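Local structure of T-cell surface glycoprotein CD1A1 antigen (Gallus gallus, 3JVG) at residues A[12-24]-A[70-82]. The protein probably presents lipid antigens to T cells, as other CD1 glycoproteins do, this chain being its ectodomain with an MHC-I-like antigen-binding platform and an immunoglobulin domain. Sequence-based numbering, arbitrary orientation.
With NAG (2-acetamido-2-deoxy-beta-D-glucopyranose), chain J.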
loop_
_atom_site.group_PDB
_atom_site.type_symbol
_atom_site.label_atom_id
_atom_site.label_comp_id
_atom_site.label_asym_id
_atom_site.label_seq_id
_atom_site.Cartn_x
_atom_site.Cartn_y
_atom_site.Cartn_z
ATOM N N HIS A 12 2.175 3.429 -11.496
ATOM C CA HIS A 12 1.164 3.664 -12.514
ATOM C C HIS A 12 0.461 2.333 -12.811
ATOM O O HIS A 12 1.060 1.229 -12.675
ATOM C CB HIS A 12 1.867 4.274 -13.725
ATOM C CG HIS A 12 1.354 3.837 -15.075
ATOM N ND1 HIS A 12 1.860 2.732 -15.743
ATOM C CD2 HIS A 12 0.472 4.420 -15.932
ATOM C CE1 HIS A 12 1.280 2.633 -16.928
ATOM N NE2 HIS A 12 0.425 3.635 -17.064
ATOM N N PHE A 13 -0.823 2.397 -13.145
ATOM C CA PHE A 13 -1.494 1.179 -13.609
ATOM C C PHE A 13 -2.499 1.534 -14.651
ATOM O O PHE A 13 -2.989 2.674 -14.684
ATOM C CB PHE A 13 -2.167 0.381 -12.504
ATOM C CG PHE A 13 -3.129 1.183 -11.621
ATOM C CD1 PHE A 13 -4.500 1.176 -11.879
ATOM C CD2 PHE A 13 -2.653 1.865 -10.495
ATOM C CE1 PHE A 13 -5.379 1.860 -11.088
ATOM C CE2 PHE A 13 -3.539 2.572 -9.661
ATOM C CZ PHE A 13 -4.896 2.564 -9.965
ATOM N N ALA A 14 -2.812 0.550 -15.501
ATOM C CA ALA A 14 -3.729 0.748 -16.625
ATOM C C ALA A 14 -4.494 -0.526 -16.945
ATOM O O ALA A 14 -3.909 -1.601 -17.161
ATOM C CB ALA A 14 -2.965 1.237 -17.852
ATOM N N THR A 15 -5.808 -0.419 -16.953
ATOM C CA THR A 15 -6.620 -1.509 -17.421
ATOM C C THR A 15 -7.009 -1.206 -18.867
ATOM O O THR A 15 -7.751 -0.241 -19.149
ATOM C CB THR A 15 -7.931 -1.649 -16.583
ATOM O OG1 THR A 15 -7.604 -1.776 -15.205
ATOM C CG2 THR A 15 -8.671 -2.853 -17.005
ATOM N N PHE A 16 -6.558 -2.028 -19.786
ATOM C CA PHE A 16 -7.027 -1.865 -21.149
ATOM C C PHE A 16 -8.333 -2.591 -21.350
ATOM O O PHE A 16 -8.373 -3.824 -21.371
ATOM C CB PHE A 16 -5.943 -2.304 -22.134
ATOM C CG PHE A 16 -4.664 -1.499 -21.997
ATOM C CD1 PHE A 16 -3.827 -1.681 -20.889
ATOM C CD2 PHE A 16 -4.342 -0.483 -22.930
ATOM C CE1 PHE A 16 -2.685 -0.917 -20.721
ATOM C CE2 PHE A 16 -3.173 0.311 -22.752
ATOM C CZ PHE A 16 -2.348 0.067 -21.650
ATOM N N GLN A 17 -9.415 -1.853 -21.488
ATOM C CA GLN A 17 -10.728 -2.513 -21.647
ATOM C C GLN A 17 -11.050 -2.970 -23.083
ATOM O O GLN A 17 -11.660 -4.018 -23.272
ATOM C CB GLN A 17 -11.844 -1.634 -21.107
ATOM C CG GLN A 17 -11.553 -1.105 -19.709
ATOM C CD GLN A 17 -12.707 -0.304 -19.168
ATOM O OE1 GLN A 17 -12.912 0.849 -19.574
ATOM N NE2 GLN A 17 -13.485 -0.911 -18.257
ATOM N N ASN A 18 -10.662 -2.168 -24.073
ATOM C CA ASN A 18 -10.789 -2.523 -25.495
ATOM C C ASN A 18 -9.719 -1.720 -26.254
ATOM O O ASN A 18 -8.871 -1.076 -25.632
ATOM C CB ASN A 18 -12.220 -2.287 -26.038
ATOM C CG ASN A 18 -12.674 -0.828 -25.932
ATOM O OD1 ASN A 18 -11.862 0.097 -26.029
ATOM N ND2 ASN A 18 -13.986 -0.626 -25.739
ATOM N N SER A 19 -9.746 -1.738 -27.578
ATOM C CA SER A 19 -8.667 -1.084 -28.310
ATOM C C SER A 19 -8.673 0.451 -28.185
ATOM O O SER A 19 -7.666 1.077 -28.526
ATOM C CB SER A 19 -8.638 -1.502 -29.793
ATOM O OG SER A 19 -9.701 -0.914 -30.491
ATOM N N THR A 20 -9.773 1.054 -27.708
ATOM C CA THR A 20 -9.829 2.524 -27.618
ATOM C C THR A 20 -9.983 3.075 -26.209
ATOM O O THR A 20 -10.005 4.287 -26.032
ATOM C CB THR A 20 -10.948 3.144 -28.492
ATOM O OG1 THR A 20 -12.220 2.972 -27.860
ATOM C CG2 THR A 20 -10.971 2.534 -29.890
ATOM N N SER A 21 -10.087 2.190 -25.216
ATOM C CA SER A 21 -10.480 2.600 -23.879
ATOM C C SER A 21 -9.526 2.017 -22.846
ATOM O O SER A 21 -9.276 0.782 -22.805
ATOM C CB SER A 21 -11.925 2.177 -23.604
ATOM O OG SER A 21 -12.262 2.299 -22.229
ATOM N N VAL A 22 -8.981 2.912 -22.026
ATOM C CA VAL A 22 -8.055 2.535 -20.954
ATOM C C VAL A 22 -8.245 3.374 -19.683
ATOM O O VAL A 22 -8.316 4.589 -19.739
ATOM C CB VAL A 22 -6.568 2.405 -21.470
ATOM C CG1 VAL A 22 -6.300 3.285 -22.664
ATOM C CG2 VAL A 22 -5.495 2.512 -20.378
ATOM N N LEU A 23 -8.351 2.700 -18.544
ATOM C CA LEU A 23 -8.517 3.388 -17.266
ATOM C C LEU A 23 -7.170 3.399 -16.544
ATOM O O LEU A 23 -6.643 2.342 -16.195
ATOM C CB LEU A 23 -9.573 2.707 -16.404
ATOM C CG LEU A 23 -10.812 2.126 -17.095
ATOM C CD1 LEU A 23 -11.648 1.290 -16.107
ATOM C CD2 LEU A 23 -11.691 3.204 -17.783
ATOM N N VAL A 24 -6.620 4.595 -16.345
ATOM C CA VAL A 24 -5.277 4.740 -15.831
ATOM C C VAL A 24 -5.348 5.253 -14.409
ATOM O O VAL A 24 -6.235 6.044 -14.060
ATOM C CB VAL A 24 -4.504 5.755 -16.690
ATOM C CG1 VAL A 24 -3.075 5.912 -16.219
ATOM C CG2 VAL A 24 -4.529 5.350 -18.189
ATOM N N SER A 70 2.934 12.490 -20.652
ATOM C CA SER A 70 3.455 11.848 -21.865
ATOM C C SER A 70 3.728 10.389 -21.581
ATOM O O SER A 70 3.422 9.527 -22.421
ATOM C CB SER A 70 4.760 12.498 -22.390
ATOM O OG SER A 70 4.604 13.886 -22.623
ATOM N N TYR A 71 4.307 10.085 -20.410
ATOM C CA TYR A 71 4.597 8.697 -20.108
ATOM C C TYR A 71 3.305 7.883 -20.211
ATOM O O TYR A 71 3.252 6.871 -20.915
ATOM C CB TYR A 71 5.231 8.527 -18.721
ATOM C CG TYR A 71 5.428 7.065 -18.318
ATOM C CD1 TYR A 71 6.554 6.360 -18.743
ATOM C CD2 TYR A 71 4.487 6.392 -17.542
ATOM C CE1 TYR A 71 6.763 5.020 -18.416
ATOM C CE2 TYR A 71 4.674 5.030 -17.187
ATOM C CZ TYR A 71 5.821 4.365 -17.630
ATOM O OH TYR A 71 6.047 3.038 -17.299
ATOM N N VAL A 72 2.271 8.323 -19.491
ATOM C CA VAL A 72 1.011 7.627 -19.431
ATOM C C VAL A 72 0.367 7.423 -20.816
ATOM O O VAL A 72 0.023 6.291 -21.192
ATOM C CB VAL A 72 0.087 8.372 -18.514
ATOM C CG1 VAL A 72 -1.332 7.876 -18.688
ATOM C CG2 VAL A 72 0.580 8.180 -17.024
ATOM N N ARG A 73 0.235 8.512 -21.553
ATOM C CA ARG A 73 -0.281 8.522 -22.888
ATOM C C ARG A 73 0.519 7.624 -23.848
ATOM O O ARG A 73 -0.064 6.890 -24.648
ATOM C CB ARG A 73 -0.232 9.966 -23.389
ATOM C CG ARG A 73 -0.878 10.232 -24.727
ATOM C CD ARG A 73 -1.094 11.768 -24.949
ATOM N NE ARG A 73 0.150 12.530 -24.758
ATOM C CZ ARG A 73 0.309 13.574 -23.935
ATOM N NH1 ARG A 73 -0.699 14.060 -23.207
ATOM N NH2 ARG A 73 1.498 14.163 -23.879
ATOM N N ASP A 74 1.846 7.699 -23.794
ATOM C CA ASP A 74 2.668 6.954 -24.743
ATOM C C ASP A 74 2.606 5.482 -24.413
ATOM O O ASP A 74 2.567 4.661 -25.306
ATOM C CB ASP A 74 4.131 7.411 -24.727
ATOM C CG ASP A 74 4.348 8.817 -25.364
ATOM O OD1 ASP A 74 3.419 9.411 -25.949
ATOM O OD2 ASP A 74 5.487 9.330 -25.263
ATOM N N PHE A 75 2.564 5.168 -23.114
ATOM C CA PHE A 75 2.390 3.781 -22.606
ATOM C C PHE A 75 1.144 3.179 -23.232
ATOM O O PHE A 75 1.186 2.092 -23.795
ATOM C CB PHE A 75 2.300 3.743 -21.079
ATOM C CG PHE A 75 2.569 2.386 -20.498
ATOM C CD1 PHE A 75 3.779 2.109 -19.874
ATOM C CD2 PHE A 75 1.588 1.360 -20.593
ATOM C CE1 PHE A 75 4.017 0.836 -19.351
ATOM C CE2 PHE A 75 1.820 0.097 -20.109
ATOM C CZ PHE A 75 3.054 -0.169 -19.471
ATOM N N SER A 76 0.037 3.892 -23.163
ATOM C CA SER A 76 -1.213 3.330 -23.662
ATOM C C SER A 76 -1.135 3.145 -25.149
ATOM O O SER A 76 -1.623 2.162 -25.701
ATOM C CB SER A 76 -2.403 4.200 -23.257
ATOM O OG SER A 76 -2.501 4.208 -21.851
ATOM N N ARG A 77 -0.455 4.065 -25.804
ATOM C CA ARG A 77 -0.358 4.010 -27.252
ATOM C C ARG A 77 0.521 2.858 -27.693
ATOM O O ARG A 77 0.177 2.181 -28.644
ATOM C CB ARG A 77 0.086 5.358 -27.840
ATOM C CG ARG A 77 -1.024 6.403 -27.773
ATOM C CD ARG A 77 -0.534 7.826 -28.185
ATOM N N LEU A 78 1.633 2.629 -27.013
ATOM C CA LEU A 78 2.516 1.528 -27.379
ATOM C C LEU A 78 1.851 0.170 -27.262
ATOM O O LEU A 78 1.992 -0.659 -28.161
ATOM C CB LEU A 78 3.794 1.527 -26.538
ATOM C CG LEU A 78 4.812 2.608 -26.926
ATOM C CD1 LEU A 78 5.890 2.646 -25.869
ATOM C CD2 LEU A 78 5.423 2.392 -28.326
ATOM N N VAL A 79 1.126 -0.034 -26.148
ATOM C CA VAL A 79 0.399 -1.261 -25.867
ATOM C C VAL A 79 -0.640 -1.514 -26.942
ATOM O O VAL A 79 -0.704 -2.595 -27.497
ATOM C CB VAL A 79 -0.280 -1.196 -24.469
ATOM C CG1 VAL A 79 -1.377 -2.228 -24.358
ATOM C CG2 VAL A 79 0.745 -1.348 -23.327
ATOM N N GLN A 80 -1.438 -0.508 -27.267
ATOM C CA GLN A 80 -2.485 -0.692 -28.262
ATOM C C GLN A 80 -1.920 -0.996 -29.623
ATOM O O GLN A 80 -2.473 -1.826 -30.344
ATOM C CB GLN A 80 -3.380 0.535 -28.347
ATOM C CG GLN A 80 -4.225 0.728 -27.116
ATOM C CD GLN A 80 -4.964 2.048 -27.157
ATOM O OE1 GLN A 80 -4.684 2.917 -28.009
ATOM N NE2 GLN A 80 -5.939 2.204 -26.260
ATOM N N MET A 81 -0.801 -0.351 -29.953
ATOM C CA MET A 81 -0.099 -0.562 -31.226
ATOM C C MET A 81 0.489 -1.973 -31.380
ATOM O O MET A 81 0.378 -2.575 -32.424
ATOM C CB MET A 81 0.971 0.521 -31.436
ATOM C CG MET A 81 1.774 0.413 -32.721
ATOM S SD MET A 81 2.413 2.012 -33.349
ATOM C CE MET A 81 3.187 1.467 -34.873
ATOM N N TYR A 82 1.071 -2.518 -30.321
ATOM C CA TYR A 82 1.854 -3.740 -30.444
ATOM C C TYR A 82 1.335 -5.023 -29.783
ATOM O O TYR A 82 2.044 -6.015 -29.810
ATOM C CB TYR A 82 3.274 -3.473 -29.963
ATOM C CG TYR A 82 4.013 -2.478 -30.805
ATOM C CD1 TYR A 82 4.594 -2.859 -32.022
ATOM C CD2 TYR A 82 4.137 -1.150 -30.393
ATOM C CE1 TYR A 82 5.286 -1.939 -32.805
ATOM C CE2 TYR A 82 4.832 -0.217 -31.171
ATOM C CZ TYR A 82 5.402 -0.619 -32.376
ATOM O OH TYR A 82 6.072 0.288 -33.140
HETATM C C1 NAG J . -14.663 0.650 -25.619
HETATM C C2 NAG J . -15.836 0.697 -26.629
HETATM C C3 NAG J . -16.652 1.988 -26.431
HETATM C C4 NAG J . -17.248 1.936 -25.000
HETATM C C5 NAG J . -16.095 1.833 -23.963
HETATM C C6 NAG J . -16.555 1.762 -22.480
HETATM C C7 NAG J . -15.696 -0.589 -28.750
HETATM C C8 NAG J . -15.132 -0.631 -30.151
HETATM N N2 NAG J . -15.385 0.494 -28.011
HETATM O O3 NAG J . -17.578 2.202 -27.499
HETATM O O4 NAG J . -18.046 3.064 -24.698
HETATM O O5 NAG J . -15.138 0.805 -24.282
HETATM O O6 NAG J . -16.675 0.468 -21.893
HETATM O O7 NAG J . -16.406 -1.524 -28.355
HETATM O O HOH W 1 -1.144 4.226 -19.677
#
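His12 points its CE1 edge at the centre of the Phe75 ring, 3.8 Å from Phe75 CG, while one of its own faces receives Tyr71 CE2. Both pairs are edge-to-face: the planes of His12 and Tyr71 stand at 80°, those of His12 and Phe75 at 61°. Histidine suits this place because its flat ring can pack among aromatics and still use both nitrogens. ND1 hydrogen-bonds Ser93 OG, as does the hydroxyl of Tyr71, and NE2 meets, in the ring plane, a water 3.1 Å away, which donates a hydrogen bond to Val72 O and is bonded to Ser76 OG. Strands 6-18 and 21-30 form a hairpin in the floor of the MHC-I-like platform, and helix 58-82 lies across it as one wall of the groove that in CD1 proteins holds lipid. Further along, Phe16 turns its CG away from its carbonyl carbon (chi1 -60°), which puts its ring between two valines: Val79 CG1 makes a CH-pi contact 3.6 Å from the ring centroid, and Val22 CG2 covers the opposite face. The small Ser76 lets the ring edge approach the helix backbone, with Phe16 CE2 3.7 Å from Ser76 CA. Nearer the helix's earlier turns, the branched Val24 and Val72 meet, CG1 to CG1, at 3.6 Å. At the turn, which carries an N-linked glycan on Asn18, the extended Gln80 brings NE2 to 3.1 Å from Ser19 O, at an angle too poor for a hydrogen bond.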